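Local coordinates for acetyl-CoA acetyltransferase (Bacillus anthracis, PDB 3SS6), which probably catalyses the thiolase reaction, the reversible condensation of two acetyl-CoA molecules into acetoacetyl-CoA and free coenzyme A, at residues H58-T63 / R143-E148; K190-G195 / F215-H220; Q272-I277 / S362-L367; E316-F321 / G353-R358. All coordinates share one frame; numbering follows the deposited sequence.

Contact 1: residues H58-T63 / R143-E148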
loop_
_atom_site.group_PDB
_atom_site.type_symbol
_atom_site.label_atom_id
_atom_site.label_comp_id
_atom_site.label_asym_id
_atom_site.label_seq_id
_atom_site.Cartn_x
_atom_site.Cartn_y
_atom_site.Cartn_z
ATOM N N HIS A 58 10.755 -10.379 21.407
ATOM C CA HIS A 58 9.944 -10.326 20.192
ATOM C C HIS A 58 10.665 -9.563 19.076
ATOM O O HIS A 58 10.918 -8.376 19.220
ATOM C CB HIS A 58 8.612 -9.666 20.541
ATOM C CG HIS A 58 7.571 -9.773 19.473
ATOM N ND1 HIS A 58 6.426 -9.009 19.479
ATOM C CD2 HIS A 58 7.497 -10.554 18.371
ATOM C CE1 HIS A 58 5.691 -9.313 18.426
ATOM N NE2 HIS A 58 6.320 -10.248 17.736
ATOM N N CYS A 59 11.034 -10.244 17.997
ATOM C CA CYS A 59 11.731 -9.589 16.886
ATOM C C CYS A 59 10.967 -8.617 15.984
ATOM O O CYS A 59 11.472 -7.562 15.639
ATOM C CB CYS A 59 12.460 -10.611 16.028
ATOM S SG CYS A 59 13.781 -11.432 16.926
ATOM N N ILE A 60 9.747 -8.979 15.613
ATOM C CA ILE A 60 8.970 -8.129 14.737
ATOM C C ILE A 60 7.760 -7.621 15.503
ATOM O O ILE A 60 6.653 -8.084 15.335
ATOM C CB ILE A 60 8.470 -8.910 13.502
ATOM C CG1 ILE A 60 9.627 -9.624 12.800
ATOM C CG2 ILE A 60 7.746 -7.992 12.554
ATOM C CD1 ILE A 60 9.210 -10.471 11.621
ATOM N N GLN A 61 8.030 -6.623 16.331
ATOM C CA GLN A 61 7.018 -6.002 17.161
ATOM C C GLN A 61 6.008 -5.251 16.310
ATOM O O GLN A 61 6.306 -4.834 15.214
ATOM C CB GLN A 61 7.656 -5.172 18.265
ATOM C CG GLN A 61 8.416 -6.060 19.228
ATOM C CD GLN A 61 9.288 -5.306 20.192
ATOM O OE1 GLN A 61 8.924 -4.254 20.677
ATOM N NE2 GLN A 61 10.451 -5.856 20.477
ATOM N N ARG A 62 4.804 -5.111 16.832
ATOM C CA ARG A 62 3.736 -4.482 16.074
ATOM C C ARG A 62 3.171 -3.300 16.839
ATOM O O ARG A 62 2.878 -3.408 18.035
ATOM C CB ARG A 62 2.613 -5.480 15.837
ATOM C CG ARG A 62 2.996 -6.633 14.927
ATOM C CD ARG A 62 1.938 -7.740 14.959
ATOM N NE ARG A 62 0.612 -7.270 14.547
ATOM C CZ ARG A 62 -0.191 -7.925 13.711
ATOM N NH1 ARG A 62 0.180 -9.098 13.197
ATOM N NH2 ARG A 62 -1.377 -7.420 13.399
ATOM N N THR A 63 2.984 -2.183 16.141
ATOM C CA THR A 63 2.429 -1.010 16.803
ATOM C C THR A 63 0.953 -1.159 17.169
ATOM O O THR A 63 0.438 -0.385 17.992
ATOM C CB THR A 63 2.663 0.274 15.966
ATOM O OG1 THR A 63 2.403 -0.010 14.591
ATOM C CG2 THR A 63 4.111 0.712 16.098
ATOM N N ARG A 143 7.504 -3.354 1.477
ATOM C CA ARG A 143 8.528 -4.160 2.133
ATOM C C ARG A 143 7.959 -5.223 3.052
ATOM O O ARG A 143 7.119 -4.959 3.905
ATOM C CB ARG A 143 9.471 -3.242 2.918
ATOM C CG ARG A 143 10.148 -2.185 2.052
ATOM C CD ARG A 143 11.358 -2.749 1.302
ATOM N NE ARG A 143 12.448 -3.088 2.218
ATOM C CZ ARG A 143 13.648 -3.512 1.830
ATOM N NH1 ARG A 143 13.920 -3.649 0.539
ATOM N NH2 ARG A 143 14.581 -3.801 2.732
ATOM N N ASP A 144 8.424 -6.450 2.859
ATOM C CA ASP A 144 8.030 -7.556 3.722
ATOM C C ASP A 144 8.834 -7.463 5.020
ATOM O O ASP A 144 10.065 -7.550 4.993
ATOM C CB ASP A 144 8.366 -8.867 2.998
ATOM C CG ASP A 144 8.002 -10.100 3.805
ATOM O OD1 ASP A 144 7.707 -9.985 5.014
ATOM O OD2 ASP A 144 7.994 -11.193 3.207
ATOM N N THR A 145 8.159 -7.247 6.148
ATOM C CA THR A 145 8.878 -7.099 7.423
ATOM C C THR A 145 9.678 -8.350 7.811
ATOM O O THR A 145 10.711 -8.248 8.471
ATOM C CB THR A 145 7.952 -6.694 8.594
ATOM O OG1 THR A 145 6.913 -7.668 8.758
ATOM C CG2 THR A 145 7.339 -5.323 8.338
ATOM N N VAL A 146 9.204 -9.520 7.402
ATOM C CA VAL A 146 9.940 -10.756 7.669
ATOM C C VAL A 146 11.239 -10.739 6.856
ATOM O O VAL A 146 12.321 -11.022 7.373
ATOM C CB VAL A 146 9.105 -12.000 7.313
ATOM C CG1 VAL A 146 9.982 -13.264 7.294
ATOM C CG2 VAL A 146 7.940 -12.163 8.277
ATOM N N TRP A 147 11.142 -10.376 5.580
ATOM C CA TRP A 147 12.323 -10.380 4.727
ATOM C C TRP A 147 13.334 -9.316 5.159
ATOM O O TRP A 147 14.540 -9.501 4.991
ATOM C CB TRP A 147 11.927 -10.199 3.253
ATOM C CG TRP A 147 12.796 -10.957 2.286
ATOM C CD1 TRP A 147 13.699 -10.433 1.408
ATOM C CD2 TRP A 147 12.833 -12.376 2.104
ATOM N NE1 TRP A 147 14.302 -11.449 0.688
ATOM C CE2 TRP A 147 13.782 -12.647 1.100
ATOM C CE3 TRP A 147 12.150 -13.443 2.694
ATOM C CZ2 TRP A 147 14.067 -13.945 0.673
ATOM C CZ3 TRP A 147 12.437 -14.735 2.271
ATOM C CH2 TRP A 147 13.388 -14.971 1.273
ATOM N N GLU A 148 12.849 -8.203 5.719
ATOM C CA GLU A 148 13.728 -7.144 6.218
ATOM C C GLU A 148 14.514 -7.607 7.432
ATOM O O GLU A 148 15.707 -7.331 7.560
ATOM C CB GLU A 148 12.925 -5.906 6.631
ATOM C CG GLU A 148 12.361 -5.122 5.468
ATOM C CD GLU A 148 11.943 -3.715 5.845
ATOM O OE1 GLU A 148 11.431 -3.533 6.962
ATOM O OE2 GLU A 148 12.118 -2.800 5.007
#
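The loop that follows strand 53-57 meets the capped N terminus of helix 145-149, which is entered directly from the hairpin strand 140-144, where subunits of the tetramer come together. Ile60 makes the whole contact from its side, one branch to each of two successive helix residues. Its CG2 methyl lies 3.9 Å from Thr145 OG1, while CD1, at the end of the other branch, reaches Val146 CG2 at 4.0 Å. The hydrogen-bond partner of the Thr145 hydroxyl is Pro125 O, so toward Ile60 it offers no more than van der Waals contact. Just before the helix, Asp144 is the N-cap: OD1 takes Val146 N at 2.9 Å, with the donor standing 43° out of the carboxylate plane. The same carboxylate also binds Arg132 of the second subunit and Gln138 N of the third. On the loop side, Gln61 NE2 folds back onto His58 O at 2.9 Å, nearly straight at 171°, and Glu119 accepts from Cys59 N and Ile60 N. Both backbones are therefore held by polar bonds within each segment and to residues outside the contact, and the join itself is van der Waals contact alone, one methyl against a hydroxyl and one against a methyl: a buried isoleucine resting on the first turn of a helix whose capping carboxylate is paired with an arginine of a neighbouring subunit.

Contact 2: residues K190-G195 / F215-H220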
loop_
_atom_site.group_PDB
_atom_site.type_symbol
_atom_site.label_atom_id
_atom_site.label_comp_id
_atom_site.label_asym_id
_atom_site.label_seq_id
_atom_site.Cartn_x
_atom_site.Cartn_y
_atom_site.Cartn_z
ATOM N N LYS A 190 11.457 -38.526 15.712
ATOM C CA LYS A 190 11.579 -39.566 16.724
ATOM C C LYS A 190 11.107 -39.060 18.088
ATOM O O LYS A 190 10.356 -39.743 18.777
ATOM C CB LYS A 190 13.027 -40.072 16.793
ATOM C CG LYS A 190 13.241 -41.339 17.611
ATOM C CD LYS A 190 13.300 -41.069 19.107
ATOM C CE LYS A 190 13.808 -42.308 19.851
ATOM N NZ LYS A 190 13.115 -42.501 21.153
ATOM N N ALA A 191 11.537 -37.861 18.471
ATOM C CA ALA A 191 11.120 -37.295 19.752
ATOM C C ALA A 191 9.610 -37.120 19.795
ATOM O O ALA A 191 8.961 -37.409 20.802
ATOM C CB ALA A 191 11.813 -35.966 20.006
ATOM N N ILE A 192 9.050 -36.634 18.699
ATOM C CA ILE A 192 7.612 -36.442 18.627
ATOM C C ILE A 192 6.877 -37.771 18.803
ATOM O O ILE A 192 5.955 -37.875 19.615
ATOM C CB ILE A 192 7.207 -35.765 17.313
ATOM C CG1 ILE A 192 7.686 -34.307 17.316
ATOM C CG2 ILE A 192 5.698 -35.831 17.133
ATOM C CD1 ILE A 192 7.629 -33.641 15.952
ATOM N N GLU A 193 7.292 -38.783 18.050
ATOM C CA GLU A 193 6.663 -40.098 18.113
ATOM C C GLU A 193 6.794 -40.739 19.500
ATOM O O GLU A 193 5.886 -41.437 19.958
ATOM C CB GLU A 193 7.260 -41.017 17.042
ATOM C CG GLU A 193 6.770 -42.457 17.091
ATOM C CD GLU A 193 5.281 -42.598 16.804
ATOM O OE1 GLU A 193 4.676 -41.655 16.243
ATOM O OE2 GLU A 193 4.715 -43.660 17.148
ATOM N N SER A 194 7.917 -40.486 20.166
ATOM C CA SER A 194 8.193 -41.073 21.471
ATOM C C SER A 194 7.486 -40.336 22.607
ATOM O O SER A 194 7.490 -40.796 23.751
ATOM C CB SER A 194 9.702 -41.115 21.731
ATOM O OG SER A 194 10.339 -42.071 20.898
ATOM N N GLY A 195 6.889 -39.194 22.288
ATOM C CA GLY A 195 6.139 -38.421 23.264
ATOM C C GLY A 195 6.995 -37.507 24.125
ATOM O O GLY A 195 6.519 -36.986 25.137
ATOM N N PHE A 215 -4.265 -26.910 17.536
ATOM C CA PHE A 215 -2.920 -27.148 17.041
ATOM C C PHE A 215 -2.048 -27.639 18.190
ATOM O O PHE A 215 -1.797 -26.897 19.140
ATOM C CB PHE A 215 -2.380 -25.819 16.493
ATOM C CG PHE A 215 -0.973 -25.886 15.985
ATOM C CD1 PHE A 215 -0.602 -26.820 15.024
ATOM C CD2 PHE A 215 -0.023 -24.979 16.440
ATOM C CE1 PHE A 215 0.699 -26.865 14.543
ATOM C CE2 PHE A 215 1.272 -25.002 15.958
ATOM C CZ PHE A 215 1.644 -25.959 15.012
ATOM N N SER A 216 -1.584 -28.886 18.101
ATOM C CA SER A 216 -0.941 -29.515 19.246
ATOM C C SER A 216 0.400 -30.180 18.928
ATOM O O SER A 216 1.079 -30.642 19.848
ATOM C CB SER A 216 -1.895 -30.519 19.907
ATOM O OG SER A 216 -2.195 -31.576 19.017
ATOM N N LYS A 217 0.782 -30.217 17.650
ATOM C CA LYS A 217 2.015 -30.892 17.242
ATOM C C LYS A 217 2.864 -30.027 16.311
ATOM O O LYS A 217 2.341 -29.393 15.391
ATOM C CB LYS A 217 1.703 -32.214 16.541
ATOM C CG LYS A 217 0.681 -33.080 17.275
ATOM C CD LYS A 217 1.257 -33.712 18.534
ATOM C CE LYS A 217 2.259 -34.807 18.189
ATOM N NZ LYS A 217 2.700 -35.603 19.373
ATOM N N ASP A 218 4.171 -30.029 16.549
ATOM C CA ASP A 218 5.120 -29.304 15.701
ATOM C C ASP A 218 4.933 -29.723 14.248
ATOM O O ASP A 218 4.874 -30.921 13.942
ATOM C CB ASP A 218 6.549 -29.624 16.152
ATOM C CG ASP A 218 6.842 -29.135 17.563
ATOM O OD1 ASP A 218 6.627 -27.930 17.843
ATOM O OD2 ASP A 218 7.301 -29.956 18.392
ATOM N N GLU A 219 4.837 -28.757 13.338
ATOM C CA GLU A 219 4.501 -29.147 11.975
ATOM C C GLU A 219 5.637 -28.987 10.965
ATOM O O GLU A 219 5.478 -29.361 9.798
ATOM C CB GLU A 219 3.185 -28.507 11.493
ATOM C CG GLU A 219 3.218 -27.016 11.468
ATOM C CD GLU A 219 1.951 -26.358 10.901
ATOM O OE1 GLU A 219 0.983 -27.025 10.466
ATOM O OE2 GLU A 219 1.940 -25.127 10.881
ATOM N N HIS A 220 6.791 -28.495 11.417
ATOM C CA HIS A 220 7.927 -28.329 10.503
ATOM C C HIS A 220 8.651 -29.639 10.154
ATOM O O HIS A 220 9.121 -29.794 9.034
ATOM C CB HIS A 220 8.942 -27.292 11.023
ATOM C CG HIS A 220 9.795 -26.705 9.941
ATOM N ND1 HIS A 220 9.363 -25.671 9.137
ATOM C CD2 HIS A 220 11.042 -27.016 9.515
ATOM C CE1 HIS A 220 10.311 -25.361 8.271
ATOM N NE2 HIS A 220 11.340 -26.162 8.477
#
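The carboxylate of Asp218, the flat group among the residues that touch here, engages partners beyond the contact: OD1 accepts from Ile17 N and forms a salt bridge with Arg14. What Asp218 gives to the helix is its CB, which lies 4.2 Å from Ile192 CD1. The other branch of the isoleucine is used as well. Ile192 CG2 packs on the end of Lys217, 3.7 Å from CE and 3.7 Å from NZ, the two side chains running past each other in opposite directions. Lys217 gets there by folding: its chain turns at chi2 (-73°) and again at chi3 (-71°), which brings CE and NZ alongside Ile192 CG2. NZ then stands 4.0 Å from Ile192 O, too far for a hydrogen bond but close to the carbonyl end of the helix, where the local field would probably favour the ammonium charge. That carbonyl already accepts from Gly195 N at 3.1 Å, one of the bonds of the Schellman motif that ends the helix; Gly195 leaves it with a positive phi of 83°. The last turn of helix 174-194 thus leans on the irregular loop that leaves the hairpin of strands 204-207 and 212-215, and that loop is tied in turn to strand 7-19 through Arg14 and Ile17, with Pro16 and Phe197 packed against Asp218.

Contact 3: residues Q272-I277 / S362-L367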
loop_
_atom_site.group_PDB
_atom_site.type_symbol
_atom_site.label_atom_id
_atom_site.label_comp_id
_atom_site.label_asym_id
_atom_site.label_seq_id
_atom_site.Cartn_x
_atom_site.Cartn_y
_atom_site.Cartn_z
ATOM N N GLN A 272 8.987 -27.710 44.178
ATOM C CA GLN A 272 10.204 -28.287 43.606
ATOM C C GLN A 272 10.437 -27.702 42.214
ATOM O O GLN A 272 9.713 -28.024 41.272
ATOM C CB GLN A 272 10.084 -29.812 43.519
ATOM C CG GLN A 272 11.248 -30.510 42.816
ATOM C CD GLN A 272 12.579 -30.256 43.500
ATOM O OE1 GLN A 272 13.477 -29.632 42.928
ATOM N NE2 GLN A 272 12.710 -30.733 44.726
ATOM N N PRO A 273 11.448 -26.837 42.075
ATOM C CA PRO A 273 11.702 -26.268 40.749
ATOM C C PRO A 273 12.225 -27.317 39.782
ATOM O O PRO A 273 12.714 -28.364 40.208
ATOM C CB PRO A 273 12.779 -25.207 41.015
ATOM C CG PRO A 273 12.684 -24.920 42.513
ATOM C CD PRO A 273 12.345 -26.273 43.098
ATOM N N LEU A 274 12.099 -27.023 38.491
ATOM C CA LEU A 274 12.621 -27.876 37.431
ATOM C C LEU A 274 14.125 -27.713 37.306
ATOM O O LEU A 274 14.835 -28.671 36.982
ATOM C CB LEU A 274 11.990 -27.492 36.082
ATOM C CG LEU A 274 10.473 -27.585 35.959
ATOM C CD1 LEU A 274 10.029 -26.986 34.626
ATOM C CD2 LEU A 274 10.013 -29.032 36.076
ATOM N N ALA A 275 14.602 -26.493 37.543
ATOM C CA ALA A 275 15.982 -26.144 37.231
ATOM C C ALA A 275 16.390 -24.835 37.891
ATOM O O ALA A 275 15.537 -24.061 38.321
ATOM C CB ALA A 275 16.149 -26.023 35.709
ATOM N N ARG A 276 17.699 -24.596 37.958
ATOM C CA ARG A 276 18.226 -23.307 38.389
ATOM C C ARG A 276 19.065 -22.694 37.278
ATOM O O ARG A 276 19.622 -23.402 36.430
ATOM C CB ARG A 276 19.070 -23.449 39.663
ATOM C CG ARG A 276 20.404 -24.177 39.450
ATOM C CD ARG A 276 21.309 -24.113 40.700
ATOM N NE ARG A 276 20.735 -24.842 41.830
ATOM C CZ ARG A 276 20.060 -24.276 42.826
ATOM N NH1 ARG A 276 19.872 -22.959 42.853
ATOM N NH2 ARG A 276 19.577 -25.028 43.806
ATOM N N ILE A 277 19.144 -21.372 37.269
ATOM C CA ILE A 277 20.056 -20.698 36.359
ATOM C C ILE A 277 21.380 -20.478 37.084
ATOM O O ILE A 277 21.407 -19.909 38.182
ATOM C CB ILE A 277 19.470 -19.361 35.865
ATOM C CG1 ILE A 277 18.270 -19.629 34.954
ATOM C CG2 ILE A 277 20.532 -18.578 35.089
ATOM C CD1 ILE A 277 17.440 -18.392 34.595
ATOM N N SER A 362 13.040 -26.758 25.918
ATOM C CA SER A 362 13.362 -28.110 25.466
ATOM C C SER A 362 14.528 -28.738 26.235
ATOM O O SER A 362 14.492 -29.924 26.613
ATOM C CB SER A 362 13.639 -28.092 23.966
ATOM O OG SER A 362 12.480 -27.629 23.273
ATOM N N LEU A 363 15.563 -27.942 26.469
ATOM C CA LEU A 363 16.710 -28.405 27.233
ATOM C C LEU A 363 16.312 -28.850 28.634
ATOM O O LEU A 363 16.727 -29.909 29.101
ATOM C CB LEU A 363 17.756 -27.295 27.325
ATOM C CG LEU A 363 19.033 -27.606 28.103
ATOM C CD1 LEU A 363 19.797 -28.786 27.500
ATOM C CD2 LEU A 363 19.897 -26.340 28.082
ATOM N N ILE A 364 15.513 -28.033 29.311
ATOM C CA ILE A 364 15.120 -28.351 30.681
ATOM C C ILE A 364 14.422 -29.701 30.758
ATOM O O ILE A 364 14.749 -30.539 31.602
ATOM C CB ILE A 364 14.205 -27.267 31.264
ATOM C CG1 ILE A 364 15.004 -25.989 31.525
ATOM C CG2 ILE A 364 13.557 -27.762 32.548
ATOM C CD1 ILE A 364 14.142 -24.750 31.731
ATOM N N HIS A 365 13.483 -29.925 29.847
ATOM C CA HIS A 365 12.719 -31.158 29.858
ATOM C C HIS A 365 13.546 -32.374 29.469
ATOM O O HIS A 365 13.332 -33.457 30.012
ATOM C CB HIS A 365 11.471 -31.018 28.980
ATOM C CG HIS A 365 10.420 -30.150 29.595
ATOM N ND1 HIS A 365 9.530 -30.619 30.537
ATOM C CD2 HIS A 365 10.140 -28.835 29.435
ATOM C CE1 HIS A 365 8.736 -29.632 30.919
ATOM N NE2 HIS A 365 9.088 -28.539 30.267
ATOM N N GLU A 366 14.487 -32.198 28.541
ATOM C CA GLU A 366 15.307 -33.334 28.111
ATOM C C GLU A 366 16.352 -33.707 29.167
ATOM O O GLU A 366 16.617 -34.884 29.386
ATOM C CB GLU A 366 15.940 -33.071 26.730
ATOM C CG GLU A 366 16.783 -34.235 26.147
ATOM C CD GLU A 366 15.979 -35.504 25.819
ATOM O OE1 GLU A 366 14.734 -35.489 25.880
ATOM O OE2 GLU A 366 16.613 -36.528 25.489
ATOM N N LEU A 367 16.948 -32.715 29.824
ATOM C CA LEU A 367 17.820 -33.012 30.961
ATOM C C LEU A 367 17.057 -33.863 31.974
ATOM O O LEU A 367 17.552 -34.892 32.441
ATOM C CB LEU A 367 18.311 -31.726 31.630
ATOM C CG LEU A 367 19.407 -30.921 30.923
ATOM C CD1 LEU A 367 19.540 -29.556 31.576
ATOM C CD2 LEU A 367 20.749 -31.673 30.957
#
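Two consecutive residues, Leu274 and Ala275, direct their side chains to the same partner, Ile364, although neighbours in a regular strand point to opposite faces. A classic beta bulge explains this: both face Ile9 of strand 7-19, and Leu274 has helix-like backbone angles (-77/-35°) before Ala275 returns to a fully extended conformation. The extra residue turns the leucine onto the face that the helix covers. Ile364 answers with its two branches. CG2, which lies anti to the backbone N, touches Leu274 CB at 3.9 Å and Leu274 CD1 at 4.2 Å, and the two side chains cross at about a right angle. CG1 belongs to the other branch and comes within 4.3 Å of Ala275 CB. The small alanine probably helps the backbones come close, with CA atoms of Ala275 and Ile364 7.0 Å apart. In the fold, this is the start of strand 275-284, the first strand of the C-terminal half, meeting helix 352-370, a buried helix of the layered thiolase architecture. The strand pairs antiparallel with 7-19 from the N-terminal half and with 385-393 on its other side; Ile364 also packs on Ile9 and Ile391, one residue from each of those neighbours. A polar tie runs beside this apolar patch, since His365, one residue further along the helix, binds Ala12 O through NE2. The side chain of Leu274 also lies about 4 Å from a bound potassium ion.

Contact 4: residues E316-F321 / G353-R358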
loop_
_atom_site.group_PDB
_atom_site.type_symbol
_atom_site.label_atom_id
_atom_site.label_comp_id
_atom_site.label_asym_id
_atom_site.label_seq_id
_atom_site.Cartn_x
_atom_site.Cartn_y
_atom_site.Cartn_z
ATOM N N GLU A 316 21.890 -27.245 23.760
ATOM C CA GLU A 316 21.033 -26.809 22.664
ATOM C C GLU A 316 21.745 -25.634 22.022
ATOM O O GLU A 316 21.968 -24.620 22.671
ATOM C CB GLU A 316 19.676 -26.332 23.180
ATOM C CG GLU A 316 18.723 -27.453 23.588
ATOM C CD GLU A 316 18.077 -28.127 22.395
ATOM O OE1 GLU A 316 17.642 -27.412 21.471
ATOM O OE2 GLU A 316 18.008 -29.375 22.381
ATOM N N ILE A 317 22.145 -25.803 20.768
ATOM C CA ILE A 317 22.757 -24.740 19.967
ATOM C C ILE A 317 21.844 -24.526 18.774
ATOM O O ILE A 317 21.804 -25.380 17.887
ATOM C CB ILE A 317 24.136 -25.168 19.404
ATOM C CG1 ILE A 317 25.060 -25.682 20.515
ATOM C CG2 ILE A 317 24.782 -24.009 18.640
ATOM C CD1 ILE A 317 25.410 -24.637 21.549
ATOM N N ASN A 318 21.108 -23.422 18.730
ATOM C CA ASN A 318 20.115 -23.335 17.664
ATOM C C ASN A 318 20.720 -23.464 16.271
ATOM O O ASN A 318 21.745 -22.855 15.970
ATOM C CB ASN A 318 19.252 -22.082 17.753
ATOM C CG ASN A 318 18.167 -22.069 16.695
ATOM O OD1 ASN A 318 17.426 -23.044 16.545
ATOM N ND2 ASN A 318 18.098 -20.992 15.924
ATOM N N GLU A 319 20.079 -24.273 15.426
ATOM C CA GLU A 319 20.458 -24.373 14.020
ATOM C C GLU A 319 19.744 -23.295 13.194
ATOM O O GLU A 319 18.666 -23.546 12.679
ATOM C CB GLU A 319 20.057 -25.743 13.459
ATOM C CG GLU A 319 20.883 -26.945 13.918
ATOM C CD GLU A 319 20.143 -28.255 13.688
ATOM O OE1 GLU A 319 18.949 -28.199 13.309
ATOM O OE2 GLU A 319 20.742 -29.335 13.887
ATOM N N ALA A 320 20.332 -22.108 13.062
ATOM C CA ALA A 320 19.803 -21.104 12.149
ATOM C C ALA A 320 20.038 -21.571 10.706
ATOM O O ALA A 320 19.187 -21.421 9.814
ATOM C CB ALA A 320 20.492 -19.780 12.389
ATOM N N PHE A 321 21.225 -22.129 10.491
ATOM C CA PHE A 321 21.567 -22.827 9.257
ATOM C C PHE A 321 22.412 -23.993 9.708
ATOM O O PHE A 321 23.120 -23.892 10.709
ATOM C CB PHE A 321 22.374 -21.928 8.319
ATOM C CG PHE A 321 21.677 -20.651 7.985
ATOM C CD1 PHE A 321 20.880 -20.562 6.857
ATOM C CD2 PHE A 321 21.775 -19.558 8.836
ATOM C CE1 PHE A 321 20.206 -19.386 6.557
ATOM C CE2 PHE A 321 21.102 -18.379 8.546
ATOM C CZ PHE A 321 20.322 -18.294 7.400
ATOM N N GLY A 353 11.874 -14.666 17.585
ATOM C CA GLY A 353 11.739 -14.062 18.899
ATOM C C GLY A 353 11.616 -15.105 19.990
ATOM O O GLY A 353 12.077 -14.937 21.108
ATOM N N CYS A 354 10.892 -16.154 19.646
ATOM C CA CYS A 354 10.642 -17.308 20.495
ATOM C C CYS A 354 11.820 -18.237 20.807
ATOM O O CYS A 354 11.921 -18.789 21.892
ATOM C CB CYS A 354 9.491 -18.126 19.893
ATOM S SG CYS A 354 9.159 -19.705 20.701
ATOM N N THR A 355 12.684 -18.434 19.818
ATOM C CA THR A 355 13.638 -19.542 19.825
ATOM C C THR A 355 14.569 -19.608 21.032
ATOM O O THR A 355 14.862 -20.699 21.537
ATOM C CB THR A 355 14.445 -19.563 18.523
ATOM O OG1 THR A 355 13.558 -19.903 17.452
ATOM C CG2 THR A 355 15.568 -20.600 18.599
ATOM N N GLY A 356 15.058 -18.455 21.481
ATOM C CA GLY A 356 15.967 -18.447 22.616
ATOM C C GLY A 356 15.322 -18.997 23.865
ATOM O O GLY A 356 16.001 -19.627 24.688
ATOM N N ALA A 357 14.013 -18.766 24.003
ATOM C CA ALA A 357 13.239 -19.361 25.097
ATOM C C ALA A 357 12.848 -20.807 24.787
ATOM O O ALA A 357 12.880 -21.663 25.668
ATOM C CB ALA A 357 11.996 -18.533 25.387
ATOM N N ARG A 358 12.489 -21.076 23.535
ATOM C CA ARG A 358 12.084 -22.424 23.109
ATOM C C ARG A 358 13.160 -23.479 23.385
ATOM O O ARG A 358 12.872 -24.538 23.958
ATOM C CB ARG A 358 11.694 -22.405 21.616
ATOM C CG ARG A 358 10.709 -23.504 21.192
ATOM C CD ARG A 358 11.427 -24.867 21.072
ATOM N NE ARG A 358 12.460 -24.835 20.039
ATOM C CZ ARG A 358 13.358 -25.803 19.858
ATOM N NH1 ARG A 358 13.358 -26.859 20.656
ATOM N NH2 ARG A 358 14.251 -25.717 18.876
HETATM O O HOH W 1 15.877 -28.062 19.697
HETATM O O HOH W 2 14.853 -23.829 16.817
#
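Arg358 NH1 is gripped by water 1, 3.0 Å away in the guanidinium plane, and by Ser362 OG one turn further along the helix. The same water lies 2.6 Å from Glu316 OE1 and so links two charges that do not meet directly: Glu316 OE1 stands 4.4 Å from Arg358 NH1 and well out of the guanidinium plane, leaving an electrostatic attraction alone. A second bridge runs beside it. Water 2 donates to Asn318 OD1 at 2.7 Å and accepts from Arg358 NH2 at 2.9 Å, also at the guanidinium edge, and the two waters together probably fix the rotation of the buried group. Alongside, the Thr355 CG2 methyl sits over the face of the Asn318 amide, 3.5 Å from CG, the side chains crossing at about a right angle. With CG anti to the backbone N (chi1 -176°) the amide reaches toward Thr355, and chi2 of 51° turns its face to the methyl. The threonine hydroxyl serves other groups, His350 ND1 and Pro351 O. Here the Asn-Glu-Ala-Phe sequence at 318-321 comes up against the helix that follows the Gly-His-Pro turn containing His350, two sequence motifs characteristic of the thiolase active site.

From the N terminus, contact 1 first closes a long loop within the N-terminal half, tying the segment after strand 53-57 to the hairpin and helix near the subunit interfaces. Contact 2 follows in series as a short closure, joining the end of helix 174-194 to the segment beyond the next hairpin. In the C-terminal half, contact 3 spans 272-367 and contact 4 falls within that span; both use helix 352-370 and dock it on strands of one sheet. They touch through Leu363 CB and Glu316 CG, 3.9 Å apart. Contacts 1 and 4 touch across the two halves, Cys59 SG lying 3.8 Å from Gly353 N, whereas contact 2 stays about 7 Å (nearest atoms) from contacts 3 and 4.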